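Local atomic coordinates of phosphoenolpyruvate--protein phosphotransferase (Escherichia coli, PDB entry 5T12), a protein that probably transfers the phosphoryl group of phosphoenolpyruvate to the carrier protein NPr in a nitrogen-related phosphotransferase system, and is represented here by its N-terminal domain. Residues I107-F110 with A111-A115; A99-A102 with V103-V106; A188-M191 with V192-L195; E160-A163 with T164-A167. The protein carries 1 engineered substitution. All coordinates share one frame; numbering follows the deposited sequence.

Interaction 1. Residues I107-F110 with A111-A115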
ATOM      1  N   ILE A 107      -2.690   7.831 -15.699  1.00 28.51           N
ATOM      2  CA  ILE A 107      -2.626   6.458 -15.200  1.00 24.43           C
ATOM      3  C   ILE A 107      -3.841   5.663 -15.665  1.00 27.88           C
ATOM      4  O   ILE A 107      -3.715   4.529 -16.144  1.00 30.82           O
ATOM      5  CB  ILE A 107      -2.487   6.446 -13.666  1.00 33.13           C
ATOM      6  CG1 ILE A 107      -1.009   6.456 -13.257  1.00 27.43           C
ATOM      7  CG2 ILE A 107      -3.180   5.231 -13.065  1.00 25.87           C
ATOM      8  CD1 ILE A 107      -0.288   7.758 -13.530  1.00 36.56           C
ATOM      9  N   GLU A 108      -5.035   6.248 -15.544  1.00 28.58           N
ATOM     10  CA  GLU A 108      -6.245   5.532 -15.941  1.00 40.96           C
ATOM     11  C   GLU A 108      -6.293   5.318 -17.449  1.00 37.71           C
ATOM     12  O   GLU A 108      -6.782   4.282 -17.917  1.00 40.93           O
ATOM     13  CB  GLU A 108      -7.487   6.283 -15.464  1.00 41.32           C
ATOM     14  CG  GLU A 108      -7.626   6.336 -13.951  1.00 52.16           C
ATOM     15  CD  GLU A 108      -8.999   6.793 -13.499  1.00 61.27           C
ATOM     16  OE1 GLU A 108      -9.249   6.796 -12.274  1.00 76.59           O
ATOM     17  OE2 GLU A 108      -9.829   7.145 -14.362  1.00 55.30           O
ATOM     18  N   LYS A 109      -5.789   6.282 -18.223  1.00 37.24           N
ATOM     19  CA  LYS A 109      -5.749   6.123 -19.674  1.00 32.82           C
ATOM     20  C   LYS A 109      -4.881   4.938 -20.074  1.00 30.45           C
ATOM     21  O   LYS A 109      -5.251   4.159 -20.961  1.00 36.28           O
ATOM     22  CB  LYS A 109      -5.240   7.408 -20.329  1.00 25.28           C
ATOM     23  CG  LYS A 109      -4.912   7.272 -21.809  1.00 32.84           C
ATOM     24  CD  LYS A 109      -4.896   8.628 -22.500  1.00 37.51           C
ATOM     25  CE  LYS A 109      -3.583   8.879 -23.228  1.00 39.35           C
ATOM     26  NZ  LYS A 109      -2.446   9.066 -22.284  1.00 35.70           N
ATOM     27  N   PHE A 110      -3.726   4.776 -19.426  1.00 29.66           N
ATOM     28  CA  PHE A 110      -2.834   3.678 -19.775  1.00 24.92           C
ATOM     29  C   PHE A 110      -3.245   2.370 -19.113  1.00 27.65           C
ATOM     30  O   PHE A 110      -3.033   1.298 -19.691  1.00 22.53           O
ATOM     31  CB  PHE A 110      -1.393   4.033 -19.410  1.00 33.56           C
ATOM     32  CG  PHE A 110      -0.747   4.987 -20.373  1.00 36.40           C
ATOM     33  CD1 PHE A 110      -0.385   4.564 -21.641  1.00 24.28           C
ATOM     34  CD2 PHE A 110      -0.505   6.302 -20.015  1.00 37.47           C
ATOM     35  CE1 PHE A 110       0.207   5.434 -22.535  1.00 35.23           C
ATOM     36  CE2 PHE A 110       0.089   7.179 -20.906  1.00 39.99           C
ATOM     37  CZ  PHE A 110       0.445   6.743 -22.168  1.00 36.17           C
ATOM     38  N   ALA A 111      -3.830   2.432 -17.915  1.00 32.11           N
ATOM     39  CA  ALA A 111      -4.350   1.218 -17.295  1.00 43.27           C
ATOM     40  C   ALA A 111      -5.480   0.626 -18.125  1.00 33.28           C
ATOM     41  O   ALA A 111      -5.598  -0.600 -18.246  1.00 40.71           O
ATOM     42  CB  ALA A 111      -4.826   1.512 -15.871  1.00 27.70           C
ATOM     43  N   GLU A 112      -6.321   1.483 -18.706  1.00 35.43           N
ATOM     44  CA  GLU A 112      -7.374   1.007 -19.598  1.00 42.45           C
ATOM     45  C   GLU A 112      -6.784   0.317 -20.821  1.00 36.18           C
ATOM     46  O   GLU A 112      -7.266  -0.740 -21.245  1.00 36.50           O
ATOM     47  CB  GLU A 112      -8.272   2.172 -20.015  1.00 44.72           C
ATOM     48  CG  GLU A 112      -9.403   2.457 -19.045  1.00 78.73           C
ATOM     49  CD  GLU A 112      -9.872   3.896 -19.102  1.00 82.64           C
ATOM     50  OE1 GLU A 112     -10.398   4.390 -18.082  1.00 68.60           O
ATOM     51  OE2 GLU A 112      -9.710   4.539 -20.161  1.00 73.13           O
ATOM     52  N   GLN A 113      -5.733   0.901 -21.401  1.00 29.92           N
ATOM     53  CA  GLN A 113      -5.126   0.314 -22.591  1.00 26.87           C
ATOM     54  C   GLN A 113      -4.493  -1.036 -22.280  1.00 32.75           C
ATOM     55  O   GLN A 113      -4.574  -1.968 -23.090  1.00 31.15           O
ATOM     56  CB  GLN A 113      -4.094   1.271 -23.185  1.00 23.38           C
ATOM     57  CG  GLN A 113      -4.692   2.554 -23.745  1.00 25.53           C
ATOM     58  CD  GLN A 113      -3.636   3.532 -24.223  1.00 22.75           C
ATOM     59  OE1 GLN A 113      -2.492   3.154 -24.482  1.00 22.39           O
ATOM     60  NE2 GLN A 113      -4.014   4.799 -24.338  1.00 30.67           N
ATOM     61  N   PHE A 114      -3.857  -1.163 -21.112  1.00 27.30           N
ATOM     62  CA  PHE A 114      -3.282  -2.446 -20.721  1.00 32.55           C
ATOM     63  C   PHE A 114      -4.365  -3.494 -20.496  1.00 30.44           C
ATOM     64  O   PHE A 114      -4.192  -4.662 -20.863  1.00 31.04           O
ATOM     65  CB  PHE A 114      -2.428  -2.278 -19.463  1.00 42.05           C
ATOM     66  CG  PHE A 114      -1.016  -1.845 -19.741  1.00 40.73           C
ATOM     67  CD1 PHE A 114      -0.752  -0.614 -20.318  1.00 51.01           C
ATOM     68  CD2 PHE A 114       0.050  -2.667 -19.414  1.00 59.86           C
ATOM     69  CE1 PHE A 114       0.546  -0.213 -20.571  1.00 36.93           C
ATOM     70  CE2 PHE A 114       1.351  -2.271 -19.663  1.00 60.78           C
ATOM     71  CZ  PHE A 114       1.598  -1.042 -20.242  1.00 48.24           C
ATOM     72  N   ALA A 115      -5.488  -3.095 -19.894  1.00 30.44           N
ATOM     73  CA  ALA A 115      -6.576  -4.033 -19.648  1.00 36.79           C
ATOM     74  C   ALA A 115      -7.247  -4.496 -20.935  1.00 40.12           C
ATOM     75  O   ALA A 115      -7.888  -5.552 -20.939  1.00 43.75           O
ATOM     76  CB  ALA A 115      -7.614  -3.402 -18.719  1.00 26.23           C
TER
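Phe114 brings the edge of its ring to the carbonyl of Phe110, one helical turn back, with CD1 of Phe114 lying 3.0 Å from Phe110 O, near the ring plane. With CG set beside the backbone N (chi1 -85°), the ring leans back toward that preceding turn. Phe110's own ring is met obliquely by the amide of Gln113; Gln113 OE1 stands 3.8 Å from Phe110 CD1, and the two planes are 58° apart. On the other flank of Gln113, NE2 lies 3.6 Å from CG of Lys109, whose chain runs alongside. All this rides on the last turns of helix 99-115, in the part that packs against helix 126-140. The i to i+4 ladder includes Phe114 N to Phe110 O at 3.0 Å, whereas Gln113 N to Lys109 O is weak. Shortening Phe114 to an alanine would probably strip the Phe110 carbonyl of its ring-edge neighbour and leave a gap beside Ala126. Glu112 runs extended from CG alongside the Glu108 carbonyl, its CD 3.3 Å from Glu108 O. Glu112 OE1 is 4.7 Å from Glu108 OE2; the like charges, not in contact, may weakly disfavour each other, which Arg130, touching Glu108, might offset.

Interaction 2. Residues A99-A102 with V103-V106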
ATOM      1  N   ALA A  99      -1.889  18.830 -10.544  1.00 43.90           N
ATOM      2  CA  ALA A  99      -1.025  17.656 -10.639  1.00 38.07           C
ATOM      3  C   ALA A  99      -1.776  16.372 -10.305  1.00 36.56           C
ATOM      4  O   ALA A  99      -1.512  15.320 -10.901  1.00 38.33           O
ATOM      5  CB  ALA A  99       0.185  17.823  -9.720  1.00 35.36           C
ATOM      6  N   GLU A 100      -2.717  16.435  -9.360  1.00 37.46           N
ATOM      7  CA  GLU A 100      -3.455  15.236  -8.976  1.00 31.36           C
ATOM      8  C   GLU A 100      -4.326  14.726 -10.119  1.00 34.48           C
ATOM      9  O   GLU A 100      -4.367  13.519 -10.383  1.00 28.16           O
ATOM     10  CB  GLU A 100      -4.306  15.511  -7.735  1.00 32.90           C
ATOM     11  CG  GLU A 100      -3.520  15.564  -6.430  1.00 36.76           C
ATOM     12  CD  GLU A 100      -2.765  16.867  -6.244  1.00 54.48           C
ATOM     13  OE1 GLU A 100      -2.931  17.781  -7.078  1.00 57.92           O
ATOM     14  OE2 GLU A 100      -2.008  16.981  -5.258  1.00 72.84           O
ATOM     15  N   TRP A 101      -5.032  15.628 -10.806  1.00 31.20           N
ATOM     16  CA  TRP A 101      -5.859  15.210 -11.934  1.00 40.65           C
ATOM     17  C   TRP A 101      -5.003  14.727 -13.097  1.00 33.26           C
ATOM     18  O   TRP A 101      -5.388  13.794 -13.812  1.00 38.10           O
ATOM     19  CB  TRP A 101      -6.766  16.360 -12.373  1.00 33.85           C
ATOM     20  CG  TRP A 101      -7.590  16.054 -13.587  1.00 48.46           C
ATOM     21  CD1 TRP A 101      -7.368  16.493 -14.859  1.00 45.42           C
ATOM     22  CD2 TRP A 101      -8.768  15.240 -13.643  1.00 42.09           C
ATOM     23  NE1 TRP A 101      -8.336  16.006 -15.704  1.00 35.58           N
ATOM     24  CE2 TRP A 101      -9.207  15.234 -14.982  1.00 29.39           C
ATOM     25  CE3 TRP A 101      -9.494  14.516 -12.692  1.00 48.89           C
ATOM     26  CZ2 TRP A 101     -10.339  14.534 -15.392  1.00 36.34           C
ATOM     27  CZ3 TRP A 101     -10.618  13.825 -13.101  1.00 39.98           C
ATOM     28  CH2 TRP A 101     -11.029  13.837 -14.441  1.00 41.02           C
ATOM     29  N   ALA A 102      -3.838  15.348 -13.300  1.00 39.80           N
ATOM     30  CA  ALA A 102      -2.946  14.915 -14.371  1.00 29.87           C
ATOM     31  C   ALA A 102      -2.461  13.491 -14.139  1.00 28.75           C
ATOM     32  O   ALA A 102      -2.312  12.714 -15.090  1.00 33.99           O
ATOM     33  CB  ALA A 102      -1.764  15.876 -14.489  1.00 28.90           C
ATOM     34  N   VAL A 103      -2.210  13.130 -12.879  1.00 28.42           N
ATOM     35  CA  VAL A 103      -1.824  11.758 -12.566  1.00 24.49           C
ATOM     36  C   VAL A 103      -2.998  10.812 -12.784  1.00 31.43           C
ATOM     37  O   VAL A 103      -2.840   9.727 -13.355  1.00 35.98           O
ATOM     38  CB  VAL A 103      -1.282  11.672 -11.127  1.00 33.84           C
ATOM     39  CG1 VAL A 103      -1.099  10.222 -10.709  1.00 31.36           C
ATOM     40  CG2 VAL A 103       0.033  12.426 -11.012  1.00 31.17           C
ATOM     41  N   LYS A 104      -4.195  11.211 -12.345  1.00 34.72           N
ATOM     42  CA  LYS A 104      -5.369  10.363 -12.531  1.00 31.78           C
ATOM     43  C   LYS A 104      -5.677  10.163 -14.008  1.00 33.35           C
ATOM     44  O   LYS A 104      -6.048   9.060 -14.429  1.00 41.69           O
ATOM     45  CB  LYS A 104      -6.574  10.966 -11.809  1.00 35.47           C
ATOM     46  CG  LYS A 104      -7.855  10.162 -11.963  1.00 29.21           C
ATOM     47  CD  LYS A 104      -8.991  10.755 -11.147  1.00 42.75           C
ATOM     48  CE  LYS A 104     -10.242   9.897 -11.236  1.00 51.84           C
ATOM     49  NZ  LYS A 104     -11.313  10.374 -10.319  1.00 51.36           N
ATOM     50  N   THR A 105      -5.517  11.213 -14.814  1.00 28.35           N
ATOM     51  CA  THR A 105      -5.824  11.114 -16.237  1.00 32.36           C
ATOM     52  C   THR A 105      -4.861  10.168 -16.946  1.00 21.92           C
ATOM     53  O   THR A 105      -5.286   9.279 -17.693  1.00 29.68           O
ATOM     54  CB  THR A 105      -5.782  12.501 -16.880  1.00 42.83           C
ATOM     55  OG1 THR A 105      -6.725  13.361 -16.229  1.00 46.71           O
ATOM     56  CG2 THR A 105      -6.122  12.412 -18.361  1.00 46.73           C
ATOM     57  N   VAL A 106      -3.558  10.339 -16.717  1.00 32.91           N
ATOM     58  CA  VAL A 106      -2.564   9.546 -17.435  1.00 28.57           C
ATOM     59  C   VAL A 106      -2.630   8.083 -17.009  1.00 31.19           C
ATOM     60  O   VAL A 106      -2.633   7.177 -17.849  1.00 29.99           O
ATOM     61  CB  VAL A 106      -1.157  10.132 -17.227  1.00 28.40           C
ATOM     62  CG1 VAL A 106      -0.099   9.175 -17.752  1.00 29.17           C
ATOM     63  CG2 VAL A 106      -1.043  11.484 -17.914  1.00 33.80           C
TER
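From Ala99 to Val106 the backbone is regular alpha-helix, with Val103, Lys104, Thr105 and Val106 each donating its N-H to the carbonyl four residues earlier. Trp101 O is gripped twice by Thr105. The backbone N of Thr105 lies 2.8 Å from Trp101 O, and OG1 of Thr105 donates to the same oxygen at 2.8 Å, standing 40° out of the carbonyl plane on the opposite face from the N-H. OG1 reaches it because it sits beside its own backbone N (chi1 -59°), and this also places it under the indole, 3.1 Å from the ring plane and offset toward the NE1 side. The NE1-H is badly angled for a bond to it. Lys104 CD approaches Trp101 CZ3 obliquely at 4.0 Å. The helix belongs to the all-helical subdomain of the enzyme I N-terminal domain, and its Val103 and Val106 face neighbouring helices: Val103 meets helices 36-61 and 126-140, Val106 helix 83-94. An alanine in place of Trp101 would probably uncover the Thr105 hydroxyl and leave the Lys104 methylenes without their aromatic neighbour. Outside these two segments, Lys104 NZ bonds to Val28 O and Glu100 OE2 forms a salt bridge with Arg42.

Interaction 3. Residues A188-M191 with V192-L195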
ATOM      1  N   ALA A 188      -0.417  -9.028  -3.460  1.00 41.49           N
ATOM      2  CA  ALA A 188      -0.257  -8.269  -2.223  1.00 36.87           C
ATOM      3  C   ALA A 188       0.455  -9.092  -1.157  1.00 40.79           C
ATOM      4  O   ALA A 188       1.263  -8.557  -0.388  1.00 38.42           O
ATOM      5  CB  ALA A 188      -1.620  -7.798  -1.717  1.00 34.41           C
ATOM      6  N   ALA A 189       0.166 -10.395  -1.093  1.00 37.13           N
ATOM      7  CA  ALA A 189       0.862 -11.262  -0.147  1.00 42.16           C
ATOM      8  C   ALA A 189       2.343 -11.362  -0.485  1.00 44.69           C
ATOM      9  O   ALA A 189       3.189 -11.477   0.411  1.00 41.85           O
ATOM     10  CB  ALA A 189       0.219 -12.648  -0.135  1.00 40.91           C
ATOM     11  N   ILE A 190       2.679 -11.326  -1.776  1.00 49.22           N
ATOM     12  CA  ILE A 190       4.080 -11.352  -2.178  1.00 43.02           C
ATOM     13  C   ILE A 190       4.783 -10.065  -1.762  1.00 50.14           C
ATOM     14  O   ILE A 190       5.972 -10.079  -1.417  1.00 37.40           O
ATOM     15  CB  ILE A 190       4.189 -11.601  -3.695  1.00 38.37           C
ATOM     16  CG1 ILE A 190       3.610 -12.971  -4.056  1.00 37.48           C
ATOM     17  CG2 ILE A 190       5.629 -11.501  -4.160  1.00 26.29           C
ATOM     18  CD1 ILE A 190       3.742 -13.325  -5.525  1.00 29.95           C
ATOM     19  N   MET A 191       4.065  -8.939  -1.763  1.00 37.98           N
ATOM     20  CA  MET A 191       4.689  -7.662  -1.429  1.00 43.71           C
ATOM     21  C   MET A 191       4.968  -7.548   0.066  1.00 33.95           C
ATOM     22  O   MET A 191       6.036  -7.071   0.466  1.00 36.85           O
ATOM     23  CB  MET A 191       3.807  -6.504  -1.901  1.00 31.51           C
ATOM     24  CG  MET A 191       3.674  -6.395  -3.412  1.00 30.29           C
ATOM     25  SD  MET A 191       2.619  -5.025  -3.931  1.00 51.20           S
ATOM     26  CE  MET A 191       3.614  -3.614  -3.446  1.00 37.93           C
ATOM     27  N   VAL A 192       4.020  -7.971   0.909  1.00 32.27           N
ATOM     28  CA  VAL A 192       4.220  -7.849   2.350  1.00 44.92           C
ATOM     29  C   VAL A 192       5.342  -8.765   2.823  1.00 31.74           C
ATOM     30  O   VAL A 192       6.071  -8.427   3.763  1.00 35.66           O
ATOM     31  CB  VAL A 192       2.909  -8.122   3.113  1.00 36.14           C
ATOM     32  CG1 VAL A 192       1.910  -6.999   2.872  1.00 33.38           C
ATOM     33  CG2 VAL A 192       2.315  -9.460   2.711  1.00 42.39           C
ATOM     34  N   ARG A 193       5.507  -9.930   2.190  1.00 30.01           N
ATOM     35  CA  ARG A 193       6.648 -10.780   2.512  1.00 25.45           C
ATOM     36  C   ARG A 193       7.955 -10.117   2.100  1.00 38.20           C
ATOM     37  O   ARG A 193       8.958 -10.211   2.817  1.00 41.93           O
ATOM     38  CB  ARG A 193       6.501 -12.144   1.837  1.00 24.00           C
ATOM     39  CG  ARG A 193       5.493 -13.066   2.503  1.00 49.50           C
ATOM     40  CD  ARG A 193       5.574 -14.477   1.940  1.00 37.53           C
ATOM     41  NE  ARG A 193       5.066 -14.558   0.574  1.00 47.08           N
ATOM     42  CZ  ARG A 193       3.813 -14.875   0.264  1.00 46.72           C
ATOM     43  NH1 ARG A 193       2.939 -15.140   1.225  1.00 36.89           N
ATOM     44  NH2 ARG A 193       3.433 -14.926  -1.005  1.00 39.29           N
ATOM     45  N   ALA A 194       7.959  -9.438   0.950  1.00 32.98           N
ATOM     46  CA  ALA A 194       9.152  -8.724   0.513  1.00 36.37           C
ATOM     47  C   ALA A 194       9.480  -7.559   1.435  1.00 35.94           C
ATOM     48  O   ALA A 194      10.659  -7.263   1.665  1.00 41.84           O
ATOM     49  CB  ALA A 194       8.972  -8.230  -0.923  1.00 36.11           C
ATOM     50  N   LEU A 195       8.461  -6.893   1.973  1.00 34.28           N
ATOM     51  CA  LEU A 195       8.651  -5.754   2.860  1.00 30.26           C
ATOM     52  C   LEU A 195       8.864  -6.154   4.314  1.00 40.22           C
ATOM     53  O   LEU A 195       9.220  -5.294   5.129  1.00 33.25           O
ATOM     54  CB  LEU A 195       7.451  -4.808   2.762  1.00 39.40           C
ATOM     55  CG  LEU A 195       7.261  -4.101   1.418  1.00 37.14           C
ATOM     56  CD1 LEU A 195       5.882  -3.467   1.331  1.00 25.82           C
ATOM     57  CD2 LEU A 195       8.345  -3.054   1.209  1.00 45.37           C
TER
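Arg193 folds back over Ala189 through two turns of its side chain: CG lies beside the backbone N (chi1 -76°), and a bend at chi3 (-71°) brings the guanidinium round. Its flat face then covers the Ala189 carbonyl, with O 3.4 Å from the guanidinium plane and beneath its centre. The oxygen thus sits over the face of the cation, where an electrostatic attraction is likely, and the N-H groups do not point at it. The same carbonyl accepts a weak backbone bond from Arg193 N at 3.3 Å. At one end of the guanidinium, NH2 of Arg193 passes 3.6 Å from CG1 of Ile190, the two side chains crossing at a slant. NH1 bonds to Ala7 O and Ala184 O, so the group is fixed from outside the helix as well. Helix 187-195 is the connection of a beta-alpha-beta crossover between parallel strands 174-179 and 199-201, in the phosphohistidine-type mobile domain of PEP-utilising enzymes. The position immediately before Ala188 is where family members carry the phosphoryl-accepting histidine. Val192 holds CG2 between its backbone N and carbonyl carbon, and that methyl comes to 3.2 Å from Ala189 O. Leu195 N bonds to Met191 O at 2.9 Å, and Leu195 CG lies 3.4 Å from the same oxygen. Farther out, Leu195 meets Tyr57 and Phe61 of helix 36-61, and Met191 meets Phe73 of helix 68-80.

Interaction 4. Residues E160-A163 with T164-A167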
ATOM      1  N   GLU A 160     -10.131  -7.049   2.026  1.00 49.57           N
ATOM      2  CA  GLU A 160      -9.318  -7.430   0.881  1.00 53.83           C
ATOM      3  C   GLU A 160      -7.999  -6.670   0.924  1.00 34.79           C
ATOM      4  O   GLU A 160      -7.914  -5.580   1.497  1.00 41.50           O
ATOM      5  CB  GLU A 160     -10.036  -7.145  -0.448  1.00 42.89           C
ATOM      6  CG  GLU A 160     -11.361  -7.874  -0.626  1.00 63.81           C
ATOM      7  CD  GLU A 160     -11.216  -9.188  -1.370  1.00 84.38           C
ATOM      8  OE1 GLU A 160     -10.068  -9.608  -1.625  1.00 79.17           O
ATOM      9  OE2 GLU A 160     -12.253  -9.798  -1.706  1.00 91.38           O
ATOM     10  N   LEU A 161      -6.971  -7.252   0.311  1.00 31.73           N
ATOM     11  CA  LEU A 161      -5.647  -6.642   0.258  1.00 39.22           C
ATOM     12  C   LEU A 161      -5.134  -6.698  -1.172  1.00 41.96           C
ATOM     13  O   LEU A 161      -5.024  -7.782  -1.754  1.00 39.19           O
ATOM     14  CB  LEU A 161      -4.672  -7.345   1.209  1.00 37.80           C
ATOM     15  CG  LEU A 161      -3.297  -6.690   1.366  1.00 37.53           C
ATOM     16  CD1 LEU A 161      -3.430  -5.270   1.898  1.00 35.32           C
ATOM     17  CD2 LEU A 161      -2.394  -7.520   2.268  1.00 49.22           C
ATOM     18  N   SER A 162      -4.821  -5.531  -1.734  1.00 43.45           N
ATOM     19  CA  SER A 162      -4.288  -5.431  -3.083  1.00 31.36           C
ATOM     20  C   SER A 162      -3.142  -4.431  -3.086  1.00 36.44           C
ATOM     21  O   SER A 162      -2.882  -3.745  -2.094  1.00 41.63           O
ATOM     22  CB  SER A 162      -5.372  -5.023  -4.089  1.00 40.32           C
ATOM     23  OG  SER A 162      -5.905  -3.748  -3.775  1.00 57.61           O
ATOM     24  N   ALA A 163      -2.451  -4.353  -4.226  1.00 38.47           N
ATOM     25  CA  ALA A 163      -1.309  -3.451  -4.340  1.00 42.78           C
ATOM     26  C   ALA A 163      -1.727  -1.992  -4.225  1.00 46.73           C
ATOM     27  O   ALA A 163      -0.958  -1.164  -3.720  1.00 39.36           O
ATOM     28  CB  ALA A 163      -0.583  -3.690  -5.664  1.00 26.64           C
ATOM     29  N   THR A 164      -2.935  -1.655  -4.682  1.00 42.90           N
ATOM     30  CA  THR A 164      -3.394  -0.272  -4.606  1.00 35.29           C
ATOM     31  C   THR A 164      -3.639   0.161  -3.166  1.00 36.91           C
ATOM     32  O   THR A 164      -3.473   1.342  -2.840  1.00 40.46           O
ATOM     33  CB  THR A 164      -4.668  -0.092  -5.432  1.00 41.36           C
ATOM     34  OG1 THR A 164      -5.694  -0.954  -4.927  1.00 41.66           O
ATOM     35  CG2 THR A 164      -4.404  -0.431  -6.890  1.00 35.08           C
ATOM     36  N   THR A 165      -4.032  -0.771  -2.296  1.00 39.97           N
ATOM     37  CA  THR A 165      -4.253  -0.429  -0.895  1.00 35.12           C
ATOM     38  C   THR A 165      -2.937  -0.132  -0.188  1.00 27.25           C
ATOM     39  O   THR A 165      -2.820   0.861   0.540  1.00 34.42           O
ATOM     40  CB  THR A 165      -4.996  -1.561  -0.184  1.00 40.01           C
ATOM     41  OG1 THR A 165      -6.228  -1.831  -0.865  1.00 51.05           O
ATOM     42  CG2 THR A 165      -5.293  -1.177   1.259  1.00 52.88           C
ATOM     43  N   LEU A 166      -1.930  -0.984  -0.394  1.00 32.59           N
ATOM     44  CA  LEU A 166      -0.641  -0.773   0.254  1.00 32.26           C
ATOM     45  C   LEU A 166       0.053   0.478  -0.267  1.00 36.65           C
ATOM     46  O   LEU A 166       0.886   1.063   0.437  1.00 36.47           O
ATOM     47  CB  LEU A 166       0.251  -2.000   0.052  1.00 28.33           C
ATOM     48  CG  LEU A 166      -0.230  -3.313   0.676  1.00 42.39           C
ATOM     49  CD1 LEU A 166       0.549  -4.496   0.121  1.00 51.27           C
ATOM     50  CD2 LEU A 166      -0.111  -3.259   2.191  1.00 32.95           C
ATOM     51  N   ALA A 167      -0.277   0.908  -1.487  1.00 43.22           N
ATOM     52  CA  ALA A 167       0.388   2.052  -2.098  1.00 23.13           C
ATOM     53  C   ALA A 167      -0.021   3.382  -1.481  1.00 29.33           C
ATOM     54  O   ALA A 167       0.671   4.381  -1.702  1.00 40.30           O
ATOM     55  CB  ALA A 167       0.111   2.069  -3.604  1.00 33.61           C
TER
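Ser162 and Thr164 join their hydroxyls at the start of helix 163-166, OG of Ser162 lying 3.0 Å from OG1 of Thr164 in a hydrogen bond that either could donate. Each hydroxyl stands between the backbone N and carbonyl carbon of its own residue (chi1 61° and 60°), and these matching torsions turn the two groups to face one another across the first turn. Thr165 adds a third hydroxyl nearby, its OG1 3.5 Å from Ser162 OG. On the other side of the backbone, Leu161 and Leu166 cross nearly at a right angle, with CD1 of Leu161 3.9 Å from CD2 of Leu166. Ser162 is the N-cap, so the leucine before it and the one four places after it form a hydrophobic staple, which is consistent with the incoming chain being held against the first turn. The backbone bonds of this turn are all weak: Leu166 N to Ser162 O is straight (165°) but long at 3.4 Å, Thr165 N to the same oxygen is bent, and so is Ala167 N to Ala163 O. Within the alpha/beta part of the domain this turn follows strand 154-158. Leu161 is set against Val177 and Val179 of strand 174-179, and from helix 126-140 the side chains of Gln134 and Arg135 bond to the carbonyls of Thr164 and Ala167. Ala163 touches Gln187, which occupies the place of the family's phosphoryl-accepting histidine and is probably the engineered substitution.

How the interactions relate
Along the chain the order is interaction 2, 1, 4, 3. Interactions 2 and 1 follow directly on one another along helix 99-115, their centres 13 Å apart, and lie in the helical subdomain. Interactions 4 and 3 lie in the mobile-domain range, centres 11 Å apart, and touch: Met191 SD packs 3.9 Å from Ala163 CB, and Val192 CG1 4.0 Å from Leu166 CD1. Between the pairs the centres are 18 to 27 Å apart, without contact. Helix 126-140 touches both helix 99-115 and the turn at 163-166; together with helices 36-61 and 68-80, which meet helix 187-195, it links the helical subdomain to the part where the family's phosphoryl-accepting histidine would sit, a glutamine here.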